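Local structure of 1-Cys peroxiredoxin (Vibrio vulnificus MO6-24/O, 5K1G) at residues A[36-41]-A[51-56]; A[122-127]-A[138-143]. The protein probably reduces hydrogen peroxide and related peroxides as a 1-Cys peroxiredoxin of the thioredoxin superfamily, with a suggested role in scavenging nitric oxide. All coordinates share one frame; numbering follows the deposited sequence.

Contact 1: residues A[36-41]-A[51-56]; sequences VLFAVP and AHLPGY
Phe38 stacks flat on Tyr56 where strand 34-40 of the thioredoxin-like fold packs under helix 46-58. His52 joins them to make an aromatic cluster. The short strand and helix segments run nearly antiparallel, at 159°, with their axes 9.7 Å apart at closest approach. The Phe38 and Tyr56 rings form an offset stack. Their planes are 4° apart and their centroids 4.0 Å apart. Tyr56 CD2 sits over the middle of the Phe38 ring, and Phe38 CD1 sits over the middle of the Tyr56 ring. Phe38 CG lies between its own backbone N and carbonyl carbon (chi1 68°), which sets the ring against the helix. Leu53 comes in at the rim of the same ring, near its plane, with CD1 3.7 Å from Phe38 CZ. Val36 flanks the pair, its CG1 3.7 Å from Tyr56 CE1.

The His52 ring is tilted against Phe38 and is neither stacked nor edge-to-face with it. Phe38 CD2 lies over the centre of one imidazole face, 3.7 Å from His52 NE2. No hydrogen bond crosses between the segments, and the polar ends look elsewhere. His52 NE2 and Tyr56 OH both bond to Ser148 O, and His52 ND1 bonds to Arg124 NH1. Phe145 meets the His52 ring edge-to-face. Pro41 probably begins the family's PxxxTxxC motif, whose last position is Asp48 here; the cluster adjoins the start of that loop. At this end of the strand Val40 CG1 rests 3.4 Å from His52 ND1, while Ala39 O lies at the imidazole edge, 3.6 Å from His52 CE1.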
# COMPACT_ATOMS: atom_id res chain seq x y z
N VAL A 36 -8.58 -4.97 -21.57
CA VAL A 36 -7.19 -5.26 -21.25
C VAL A 36 -6.99 -4.97 -19.77
O VAL A 36 -7.19 -3.84 -19.32
CB VAL A 36 -6.23 -4.43 -22.11
CG1 VAL A 36 -4.81 -4.49 -21.55
CG2 VAL A 36 -6.25 -4.92 -23.55
N LEU A 37 -6.61 -6.00 -19.02
CA LEU A 37 -6.33 -5.87 -17.59
C LEU A 37 -4.89 -6.29 -17.34
O LEU A 37 -4.49 -7.39 -17.72
CB LEU A 37 -7.29 -6.75 -16.77
CG LEU A 37 -6.95 -6.88 -15.28
CD1 LEU A 37 -7.15 -5.55 -14.55
CD2 LEU A 37 -7.78 -7.97 -14.63
N PHE A 38 -4.11 -5.40 -16.74
CA PHE A 38 -2.74 -5.73 -16.35
C PHE A 38 -2.58 -5.51 -14.86
O PHE A 38 -3.18 -4.59 -14.29
CB PHE A 38 -1.69 -4.93 -17.15
CG PHE A 38 -1.68 -3.45 -16.85
CD1 PHE A 38 -2.56 -2.59 -17.48
CD2 PHE A 38 -0.74 -2.91 -15.98
CE1 PHE A 38 -2.53 -1.23 -17.23
CE2 PHE A 38 -0.70 -1.55 -15.72
CZ PHE A 38 -1.60 -0.71 -16.35
N ALA A 39 -1.81 -6.38 -14.22
CA ALA A 39 -1.62 -6.35 -12.78
C ALA A 39 -0.18 -6.02 -12.44
O ALA A 39 0.75 -6.48 -13.11
CB ALA A 39 -2.01 -7.68 -12.15
N VAL A 40 0.00 -5.24 -11.38
CA VAL A 40 1.33 -4.84 -10.93
C VAL A 40 1.53 -5.31 -9.49
O VAL A 40 0.55 -5.49 -8.75
CB VAL A 40 1.51 -3.32 -11.05
CG1 VAL A 40 1.46 -2.90 -12.52
CG2 VAL A 40 0.45 -2.59 -10.25
N PRO A 41 2.77 -5.56 -9.06
CA PRO A 41 2.98 -5.96 -7.66
C PRO A 41 2.71 -4.84 -6.66
O PRO A 41 2.37 -5.13 -5.51
CB PRO A 41 4.46 -6.39 -7.63
CG PRO A 41 4.80 -6.70 -9.06
CD PRO A 41 3.99 -5.73 -9.87
N ALA A 51 7.76 1.91 -16.04
CA ALA A 51 7.69 1.13 -17.27
C ALA A 51 6.30 0.59 -17.55
O ALA A 51 5.73 0.85 -18.61
CB ALA A 51 8.70 -0.03 -17.21
N HIS A 52 5.73 -0.17 -16.60
CA HIS A 52 4.51 -0.92 -16.88
C HIS A 52 3.31 -0.00 -17.12
O HIS A 52 2.76 0.02 -18.22
CB HIS A 52 4.20 -1.88 -15.73
CG HIS A 52 3.41 -3.08 -16.16
ND1 HIS A 52 3.07 -4.10 -15.29
CD2 HIS A 52 2.90 -3.43 -17.36
CE1 HIS A 52 2.38 -5.02 -15.95
NE2 HIS A 52 2.26 -4.63 -17.21
N LEU A 53 2.90 0.75 -16.09
CA LEU A 53 1.78 1.67 -16.26
C LEU A 53 2.03 2.72 -17.34
O LEU A 53 1.12 2.95 -18.16
CB LEU A 53 1.44 2.32 -14.91
CG LEU A 53 0.36 3.40 -14.90
CD1 LEU A 53 -0.98 2.84 -15.38
CD2 LEU A 53 0.22 4.01 -13.52
N PRO A 54 3.20 3.38 -17.41
CA PRO A 54 3.40 4.35 -18.50
C PRO A 54 3.25 3.74 -19.89
O PRO A 54 2.77 4.42 -20.80
CB PRO A 54 4.83 4.85 -18.26
CG PRO A 54 5.05 4.66 -16.81
CD PRO A 54 4.32 3.40 -16.46
N GLY A 55 3.63 2.48 -20.06
CA GLY A 55 3.50 1.85 -21.37
C GLY A 55 2.06 1.77 -21.83
O GLY A 55 1.77 1.93 -23.02
N TYR A 56 1.13 1.52 -20.90
CA TYR A 56 -0.28 1.44 -21.27
C TYR A 56 -0.89 2.82 -21.46
O TYR A 56 -1.78 2.99 -22.30
CB TYR A 56 -1.06 0.65 -20.22
CG TYR A 56 -0.90 -0.85 -20.38
CD1 TYR A 56 -1.67 -1.55 -21.30
CD2 TYR A 56 0.04 -1.55 -19.64
CE1 TYR A 56 -1.52 -2.91 -21.46
CE2 TYR A 56 0.20 -2.92 -19.80
CZ TYR A 56 -0.58 -3.59 -20.72
OH TYR A 56 -0.44 -4.94 -20.89

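Contact 2: residues A[122-127]-A[138-143]; sequences SQRYAM and NVEAPK
The guanidinium of Arg124 and the carboxylate of Glu140 do not lie face to face. Their planes are 68° apart, and Arg124 NE stays 5.3 Å from Glu140 OE2. The two side chains touch through their aliphatic parts instead, with Arg124 CD 3.7 Å from Glu140 CG. The bend of Glu140 at chi2 (-75°) folds its chain back, with CG left against the Arg124 chain. The Gln123 amide puts OE1 against Val139 CG1, 3.6 Å away, and a water links this oxygen to Glu140 O; Gln123 NE2 bonds to Glu111 O. The Tyr125 ring leads away to Phe104 and Leu108 of helix 103-108, leaving its CB to meet Val139 CG2.

The backbones form one end of the antiparallel hairpin of strands 120-130 and 133-139. Ala126 and Asn138 are a hydrogen-bonded pair: Ala126 N to Asn138 O is 2.9 Å, and Asn138 N to Ala126 O is 2.8 Å. Tyr125 and Val139 are the next, non-hydrogen-bonded pair. Beyond them Glu140 N reaches Arg124 O at 3.0 Å, with a nearly straight N-H.

Arg124 NH1 forms a salt bridge with Asp48, which probably occupies the place of the family's peroxidatic cysteine. The Glu140 carboxylate bonds to Glu146 N, Val147 N and Ser148 OG, which would probably favour its ionised form. The hairpin thus directs one charged group toward the probable active site and holds residues 146-148 with the other.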
# COMPACT_ATOMS: atom_id res chain seq x y z
N SER A 122 0.27 -9.20 -6.03
CA SER A 122 -0.06 -9.88 -7.27
C SER A 122 1.21 -10.14 -8.07
O SER A 122 2.13 -9.31 -8.08
CB SER A 122 -1.04 -9.05 -8.10
OG SER A 122 -1.34 -9.72 -9.32
N GLN A 123 1.26 -11.29 -8.73
CA GLN A 123 2.23 -11.45 -9.80
C GLN A 123 1.93 -10.45 -10.91
O GLN A 123 0.79 -9.97 -11.06
CB GLN A 123 2.21 -12.87 -10.37
CG GLN A 123 2.52 -13.96 -9.37
CD GLN A 123 2.41 -15.33 -10.00
OE1 GLN A 123 2.86 -15.55 -11.12
NE2 GLN A 123 1.79 -16.26 -9.28
N ARG A 124 2.95 -10.12 -11.69
CA ARG A 124 2.76 -9.24 -12.83
C ARG A 124 2.20 -10.04 -13.99
O ARG A 124 2.77 -11.06 -14.39
CB ARG A 124 4.09 -8.59 -13.22
CG ARG A 124 3.96 -7.49 -14.25
CD ARG A 124 5.32 -6.91 -14.61
NE ARG A 124 6.09 -6.56 -13.42
CZ ARG A 124 5.95 -5.42 -12.75
NH1 ARG A 124 5.06 -4.52 -13.14
NH2 ARG A 124 6.70 -5.19 -11.67
N TYR A 125 1.06 -9.60 -14.52
CA TYR A 125 0.45 -10.27 -15.66
C TYR A 125 -0.38 -9.27 -16.46
O TYR A 125 -0.59 -8.13 -16.04
CB TYR A 125 -0.42 -11.47 -15.23
CG TYR A 125 -1.63 -11.12 -14.38
CD1 TYR A 125 -2.82 -10.68 -14.97
CD2 TYR A 125 -1.61 -11.25 -13.00
CE1 TYR A 125 -3.92 -10.36 -14.21
CE2 TYR A 125 -2.72 -10.95 -12.23
CZ TYR A 125 -3.87 -10.50 -12.84
OH TYR A 125 -4.98 -10.19 -12.09
N ALA A 126 -0.85 -9.72 -17.62
CA ALA A 126 -1.76 -8.96 -18.46
C ALA A 126 -2.72 -9.93 -19.13
O ALA A 126 -2.31 -11.00 -19.58
CB ALA A 126 -1.00 -8.14 -19.52
N MET A 127 -4.00 -9.55 -19.18
CA MET A 127 -5.01 -10.37 -19.82
C MET A 127 -5.77 -9.56 -20.86
O MET A 127 -5.86 -8.33 -20.77
CB MET A 127 -6.05 -10.94 -18.84
CG MET A 127 -5.56 -11.38 -17.49
SD MET A 127 -6.99 -11.81 -16.49
CE MET A 127 -6.25 -12.92 -15.30
N ASN A 138 -0.98 -13.39 -20.19
CA ASN A 138 0.48 -13.26 -20.23
C ASN A 138 0.98 -13.03 -18.81
O ASN A 138 0.83 -11.93 -18.27
CB ASN A 138 0.90 -12.11 -21.14
CG ASN A 138 0.63 -12.40 -22.61
OD1 ASN A 138 -0.04 -13.36 -22.95
ND2 ASN A 138 1.17 -11.56 -23.48
N VAL A 139 1.57 -14.07 -18.22
CA VAL A 139 2.09 -14.01 -16.85
C VAL A 139 3.61 -13.94 -16.92
O VAL A 139 4.25 -14.76 -17.59
CB VAL A 139 1.63 -15.21 -16.02
CG1 VAL A 139 2.14 -15.11 -14.59
CG2 VAL A 139 0.11 -15.32 -16.05
N GLU A 140 4.19 -12.97 -16.22
CA GLU A 140 5.62 -12.72 -16.31
C GLU A 140 6.42 -13.82 -15.61
O GLU A 140 5.93 -14.50 -14.71
CB GLU A 140 5.97 -11.37 -15.68
CG GLU A 140 5.41 -10.16 -16.42
CD GLU A 140 6.16 -9.84 -17.70
OE1 GLU A 140 7.01 -10.66 -18.12
OE2 GLU A 140 5.91 -8.77 -18.28
N ALA A 141 7.67 -13.97 -16.04
CA ALA A 141 8.62 -14.75 -15.29
C ALA A 141 9.08 -13.96 -14.06
O ALA A 141 9.04 -12.72 -14.07
CB ALA A 141 9.83 -15.12 -16.15
N PRO A 142 9.47 -14.65 -12.99
CA PRO A 142 9.88 -13.95 -11.76
C PRO A 142 10.83 -12.79 -12.00
O PRO A 142 11.85 -12.94 -12.68
CB PRO A 142 10.53 -15.07 -10.94
CG PRO A 142 9.77 -16.29 -11.34
CD PRO A 142 9.40 -16.11 -12.79
N LYS A 143 10.48 -11.63 -11.45
CA LYS A 143 11.25 -10.39 -11.55
C LYS A 143 11.56 -10.02 -13.01
O LYS A 143 12.50 -9.27 -13.28
CB LYS A 143 12.54 -10.48 -10.73
CG LYS A 143 13.14 -9.12 -10.34
CD LYS A 143 14.33 -9.27 -9.42
CE LYS A 143 15.25 -10.39 -9.88
NZ LYS A 143 16.59 -10.30 -9.25
O HOH W 1 5.26 -13.76 -12.15

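How the contacts relate
Contact 1 is buried, its centre about 6 Å from the centre of the chain. Contact 2 is partly buried, its centre about 10 Å from the centre of the chain, and four of its seven touching residues are partly exposed. Strands 34-40 and 120-130 are neighbours in the mixed sheet, so the contacts touch directly: Ala39 N lies 2.8 Å from Tyr125 O, a probable hydrogen bond. Contact 1 sets a helix on this sheet by ring and apolar packing. Contact 2 continues the sheet through backbone hydrogen bonds, with its charged side chains paired outside its two segments. Ser148 serves both, its backbone O for contact 1 and its OG for contact 2.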